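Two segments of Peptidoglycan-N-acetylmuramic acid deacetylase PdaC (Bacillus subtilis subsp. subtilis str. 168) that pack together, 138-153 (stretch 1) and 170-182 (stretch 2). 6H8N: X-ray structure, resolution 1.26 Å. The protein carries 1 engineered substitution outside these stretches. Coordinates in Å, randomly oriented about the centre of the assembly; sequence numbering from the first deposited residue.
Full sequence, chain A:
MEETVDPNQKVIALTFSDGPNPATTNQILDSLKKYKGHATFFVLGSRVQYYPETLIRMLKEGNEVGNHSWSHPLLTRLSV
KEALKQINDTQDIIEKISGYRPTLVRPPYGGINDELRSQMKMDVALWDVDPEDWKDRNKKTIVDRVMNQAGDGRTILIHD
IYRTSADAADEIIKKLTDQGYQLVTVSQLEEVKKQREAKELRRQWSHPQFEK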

# COMPACT_ATOMS: atom_id res chain seq x y z
N ASN A 138 -15.05 -12.77 2.22
CA ASN A 138 -15.06 -14.18 1.87
C ASN A 138 -13.74 -14.45 1.16
O ASN A 138 -13.46 -13.85 0.12
CB ASN A 138 -16.26 -14.49 0.97
CG ASN A 138 -16.29 -15.91 0.53
OD1 ASN A 138 -15.75 -16.26 -0.51
ND2 ASN A 138 -16.95 -16.76 1.31
N LYS A 139 -12.93 -15.34 1.73
CA LYS A 139 -11.57 -15.54 1.26
C LYS A 139 -11.53 -15.86 -0.23
O LYS A 139 -10.80 -15.22 -1.00
CB LYS A 139 -10.89 -16.63 2.07
CG LYS A 139 -9.47 -16.95 1.60
CD LYS A 139 -8.93 -18.23 2.24
CE LYS A 139 -7.54 -18.57 1.74
NZ LYS A 139 -7.10 -19.91 2.21
N LYS A 140 -12.28 -16.88 -0.67
CA LYS A 140 -12.16 -17.30 -2.05
C LYS A 140 -12.65 -16.23 -3.01
O LYS A 140 -12.11 -16.10 -4.11
CB LYS A 140 -12.93 -18.61 -2.26
CG LYS A 140 -12.57 -19.31 -3.54
CD LYS A 140 -13.29 -20.66 -3.69
CE LYS A 140 -12.80 -21.41 -4.91
NZ LYS A 140 -12.34 -20.50 -6.03
N THR A 141 -13.68 -15.48 -2.63
CA THR A 141 -14.16 -14.40 -3.49
C THR A 141 -13.07 -13.35 -3.70
O THR A 141 -12.86 -12.89 -4.82
CB THR A 141 -15.41 -13.77 -2.89
OG1 THR A 141 -16.46 -14.74 -2.83
CG2 THR A 141 -15.89 -12.58 -3.71
N ILE A 142 -12.39 -12.98 -2.62
CA ILE A 142 -11.30 -12.00 -2.71
C ILE A 142 -10.16 -12.54 -3.56
O ILE A 142 -9.66 -11.85 -4.46
CB ILE A 142 -10.82 -11.62 -1.30
CG1 ILE A 142 -11.95 -10.99 -0.48
CG2 ILE A 142 -9.62 -10.68 -1.37
CD1 ILE A 142 -11.71 -11.06 1.00
N VAL A 143 -9.71 -13.77 -3.28
CA VAL A 143 -8.61 -14.35 -4.04
C VAL A 143 -8.94 -14.37 -5.52
O VAL A 143 -8.12 -13.98 -6.37
CB VAL A 143 -8.30 -15.77 -3.53
CG1 VAL A 143 -7.32 -16.47 -4.44
CG2 VAL A 143 -7.78 -15.76 -2.12
N ASP A 144 -10.13 -14.86 -5.87
CA ASP A 144 -10.44 -15.03 -7.28
C ASP A 144 -10.55 -13.69 -7.99
O ASP A 144 -10.10 -13.56 -9.14
CB ASP A 144 -11.70 -15.88 -7.47
CG ASP A 144 -11.47 -17.33 -7.15
OD1 ASP A 144 -10.35 -17.70 -6.75
OD2 ASP A 144 -12.43 -18.14 -7.28
N ARG A 145 -11.11 -12.68 -7.34
CA ARG A 145 -11.20 -11.35 -7.95
C ARG A 145 -9.79 -10.80 -8.21
O ARG A 145 -9.49 -10.30 -9.30
CB ARG A 145 -12.00 -10.40 -7.05
CG ARG A 145 -13.51 -10.63 -7.03
CD ARG A 145 -14.30 -9.56 -6.23
NE ARG A 145 -14.44 -8.32 -7.00
CZ ARG A 145 -15.27 -7.31 -6.70
NH1 ARG A 145 -15.31 -6.24 -7.49
NH2 ARG A 145 -16.05 -7.35 -5.63
N VAL A 146 -8.91 -10.90 -7.22
CA VAL A 146 -7.55 -10.39 -7.40
C VAL A 146 -6.82 -11.18 -8.48
O VAL A 146 -6.19 -10.61 -9.37
CB VAL A 146 -6.78 -10.40 -6.07
CG1 VAL A 146 -5.30 -10.10 -6.30
CG2 VAL A 146 -7.41 -9.41 -5.10
N MET A 147 -6.86 -12.51 -8.39
CA MET A 147 -6.06 -13.31 -9.32
C MET A 147 -6.56 -13.18 -10.75
O MET A 147 -5.75 -13.23 -11.69
CB MET A 147 -6.02 -14.77 -8.88
CG MET A 147 -5.33 -15.02 -7.56
SD MET A 147 -3.67 -14.30 -7.40
CE MET A 147 -2.81 -15.11 -8.74
N ASN A 148 -7.86 -12.95 -10.95
CA ASN A 148 -8.37 -12.77 -12.30
C ASN A 148 -7.96 -11.42 -12.89
O ASN A 148 -7.86 -11.30 -14.11
CB ASN A 148 -9.89 -12.92 -12.32
CG ASN A 148 -10.33 -14.35 -12.11
OD1 ASN A 148 -9.54 -15.28 -12.22
ND2 ASN A 148 -11.60 -14.53 -11.78
N GLN A 149 -7.71 -10.42 -12.05
CA GLN A 149 -7.35 -9.08 -12.51
C GLN A 149 -5.86 -8.78 -12.41
O GLN A 149 -5.42 -7.74 -12.93
CB GLN A 149 -8.14 -8.05 -11.70
CG GLN A 149 -9.64 -8.11 -11.93
CD GLN A 149 -10.41 -7.23 -10.98
OE1 GLN A 149 -10.23 -6.01 -10.95
NE2 GLN A 149 -11.28 -7.84 -10.18
N ALA A 150 -5.09 -9.62 -11.75
CA ALA A 150 -3.68 -9.34 -11.56
C ALA A 150 -2.97 -9.29 -12.91
O ALA A 150 -3.31 -10.00 -13.86
CB ALA A 150 -3.04 -10.41 -10.69
N GLY A 151 -1.96 -8.43 -12.99
CA GLY A 151 -1.11 -8.36 -14.17
C GLY A 151 0.08 -7.50 -13.85
O GLY A 151 0.11 -6.80 -12.84
N ASP A 152 1.09 -7.60 -14.71
CA ASP A 152 2.29 -6.80 -14.56
C ASP A 152 1.94 -5.32 -14.42
O ASP A 152 1.09 -4.79 -15.15
CB ASP A 152 3.18 -6.99 -15.77
CG ASP A 152 4.40 -6.10 -15.73
OD1 ASP A 152 5.29 -6.36 -14.90
OD2 ASP A 152 4.43 -5.14 -16.53
N GLY A 153 2.63 -4.67 -13.49
CA GLY A 153 2.54 -3.25 -13.28
C GLY A 153 1.33 -2.78 -12.51
O GLY A 153 1.19 -1.58 -12.30
N ASP A 170 -2.56 -14.19 2.01
CA ASP A 170 -1.58 -15.27 2.00
C ASP A 170 -1.64 -16.05 0.70
O ASP A 170 -0.61 -16.34 0.08
CB ASP A 170 -1.77 -16.20 3.18
CG ASP A 170 -0.75 -17.34 3.18
OD1 ASP A 170 0.42 -17.10 3.54
OD2 ASP A 170 -1.11 -18.48 2.79
N GLU A 171 -2.85 -16.43 0.28
CA GLU A 171 -3.02 -17.21 -0.94
C GLU A 171 -2.63 -16.39 -2.17
O GLU A 171 -2.00 -16.92 -3.09
CB GLU A 171 -4.46 -17.72 -1.03
CG GLU A 171 -4.72 -18.52 -2.28
CD GLU A 171 -6.01 -19.29 -2.27
OE1 GLU A 171 -6.67 -19.36 -1.22
OE2 GLU A 171 -6.35 -19.82 -3.34
N ILE A 172 -2.98 -15.10 -2.19
CA ILE A 172 -2.59 -14.23 -3.30
C ILE A 172 -1.08 -14.12 -3.40
O ILE A 172 -0.50 -14.19 -4.48
CB ILE A 172 -3.28 -12.86 -3.15
CG1 ILE A 172 -4.79 -12.99 -3.42
CG2 ILE A 172 -2.63 -11.81 -4.04
CD1 ILE A 172 -5.57 -11.87 -2.81
N ILE A 173 -0.43 -13.90 -2.26
CA ILE A 173 1.03 -13.79 -2.25
C ILE A 173 1.66 -15.07 -2.79
O ILE A 173 2.57 -15.04 -3.62
CB ILE A 173 1.52 -13.46 -0.83
CG1 ILE A 173 1.14 -12.02 -0.47
CG2 ILE A 173 3.04 -13.69 -0.71
CD1 ILE A 173 1.18 -11.73 1.02
N LYS A 174 1.16 -16.23 -2.34
CA LYS A 174 1.69 -17.50 -2.82
C LYS A 174 1.49 -17.65 -4.33
O LYS A 174 2.42 -18.01 -5.07
CB LYS A 174 1.03 -18.66 -2.10
CG LYS A 174 1.60 -20.00 -2.54
CD LYS A 174 0.86 -21.17 -1.92
CE LYS A 174 1.59 -22.49 -2.17
NZ LYS A 174 2.92 -22.53 -1.50
N LYS A 175 0.28 -17.41 -4.80
CA LYS A 175 -0.02 -17.64 -6.21
C LYS A 175 0.73 -16.67 -7.11
O LYS A 175 1.23 -17.06 -8.17
CB LYS A 175 -1.52 -17.60 -6.45
CG LYS A 175 -2.22 -18.80 -5.85
CD LYS A 175 -3.68 -18.85 -6.20
CE LYS A 175 -4.23 -20.24 -5.90
NZ LYS A 175 -5.69 -20.30 -6.04
N LEU A 176 0.82 -15.40 -6.73
CA LEU A 176 1.59 -14.45 -7.53
C LEU A 176 3.07 -14.81 -7.54
O LEU A 176 3.73 -14.71 -8.58
CB LEU A 176 1.39 -13.02 -7.05
CG LEU A 176 -0.01 -12.45 -7.22
CD1 LEU A 176 -0.11 -11.13 -6.44
CD2 LEU A 176 -0.35 -12.25 -8.70
N THR A 177 3.60 -15.23 -6.39
CA THR A 177 4.99 -15.67 -6.34
C THR A 177 5.20 -16.89 -7.23
O THR A 177 6.17 -16.95 -7.99
CB THR A 177 5.40 -15.94 -4.89
OG1 THR A 177 5.24 -14.74 -4.12
CG2 THR A 177 6.85 -16.38 -4.81
N ASP A 178 4.27 -17.85 -7.18
CA ASP A 178 4.37 -19.04 -8.02
C ASP A 178 4.33 -18.67 -9.50
O ASP A 178 4.93 -19.37 -10.33
CB ASP A 178 3.22 -20.01 -7.72
CG ASP A 178 3.38 -20.81 -6.42
OD1 ASP A 178 4.48 -20.86 -5.81
OD2 ASP A 178 2.37 -21.46 -6.03
N GLN A 179 3.60 -17.62 -9.86
CA GLN A 179 3.53 -17.14 -11.24
C GLN A 179 4.74 -16.32 -11.66
O GLN A 179 4.80 -15.91 -12.83
CB GLN A 179 2.25 -16.32 -11.46
CG GLN A 179 0.98 -17.14 -11.46
CD GLN A 179 -0.18 -16.32 -11.88
OE1 GLN A 179 -0.01 -15.33 -12.58
NE2 GLN A 179 -1.38 -16.71 -11.46
N GLY A 180 5.70 -16.08 -10.79
CA GLY A 180 6.90 -15.38 -11.17
C GLY A 180 6.86 -13.87 -11.00
O GLY A 180 7.77 -13.19 -11.50
N TYR A 181 5.85 -13.33 -10.33
CA TYR A 181 5.85 -11.90 -10.05
C TYR A 181 6.85 -11.55 -8.96
O TYR A 181 7.01 -12.28 -7.98
CB TYR A 181 4.48 -11.46 -9.56
CG TYR A 181 3.41 -11.38 -10.59
CD1 TYR A 181 2.63 -12.48 -10.88
CD2 TYR A 181 3.14 -10.19 -11.24
CE1 TYR A 181 1.61 -12.41 -11.80
CE2 TYR A 181 2.13 -10.09 -12.16
CZ TYR A 181 1.37 -11.21 -12.45
OH TYR A 181 0.36 -11.08 -13.36
N GLN A 182 7.50 -10.40 -9.12
CA GLN A 182 8.21 -9.72 -8.05
C GLN A 182 7.21 -8.84 -7.32
O GLN A 182 6.57 -7.98 -7.93
CB GLN A 182 9.34 -8.87 -8.63
CG GLN A 182 10.36 -9.67 -9.41
CD GLN A 182 11.27 -8.81 -10.24
OE1 GLN A 182 12.43 -8.60 -9.91
NE2 GLN A 182 10.73 -8.27 -11.33
O HOH W 1 -9.49 -19.65 -4.83
O HOH W 2 -7.27 -18.34 -7.75
O HOH W 3 -4.03 -15.58 -12.32

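Two helices, 139-149 and 170-178, run in roughly the same direction, their axes 31° apart and 9.7 Å from each other at closest approach. No direct hydrogen bond joins the two stretches, so the contact rests on apolar packing, one salt bridge and a few waters. The backbones come nearest at Val143 and Ile172, whose CA atoms are 6.1 Å apart.

The apolar core is built around Ile172. Its CA-to-CB bond points sideways, yet the end of the side chain turns in: CD1 lies 3.8 Å from Val146 CB and 4.5 Å from Ile142 CG2, while CG1 sits 4.3 Å from Val143 CG2. One isoleucine thus meets residues from a full turn of the partner helix. Val143 and Val146 both point toward the other stretch and both hold chi1 at t. Met147 supplies the next layer and gives up more surface to the contact than any other residue here. With all three chi angles at m, its chain curls so that SD lies 4.3 Å from Ile172 CG2 and CE reaches 3.8 Å from Leu176 CD2 and 3.6 Å from Lys175 CB. The same methyl also touches the amide of Gln179, CE to NE2 being 3.5 Å. Past the end of the first helix, the small Ala150 still faces the partner, its CB 3.8 Å from Leu176 CD2.

The charged groups lie at the exposed margin. Lys139 extends with every chi at t, and its NZ forms a salt bridge with Glu171 OE1 at 3.5 Å, a long one. The other carboxylate oxygen, Glu171 OE2, accepts from Lys175 NZ at 2.8 Å, a salt bridge one turn along the same helix. Lys140 NZ does likewise with Asp144 OD2 at 2.7 Å. Each helix therefore carries its own i to i+4 ion pair, and Glu171 alone links its pair directly to a lysine across the contact.

Water completes the polar links. Water 1 donates to Asp144 OD1 at 2.9 Å and, weakly, to Glu171 OE2 at 3.5 Å; water 2 bridges Asp144 OD1, at 3.3 Å, and Lys175 NZ, at 3.0 Å. Water 3 spans Met147 O and Gln179 NE2, 3.0 Å from each, linking a backbone carbonyl near the end of one helix to a side chain just beyond the other.

Beyond the helices, Tyr181 closes the contact. Gly180, at positive phi in a Schellman motif, ends the second helix, and Tyr181 N bonds back to Leu176 O at 3.1 Å. The tyrosine then points toward the first stretch: its OH lies 3.2 Å from Gly151 CA, and its CE2 is 3.7 Å from Asp152 N. Gly151 C and Asp152 N sit at the ring edge, near its plane, so the backbone meets the ring's rim. The rule to read here is apolar side chains between the helices, charges outside them, and an aromatic against backbone where the helices stop.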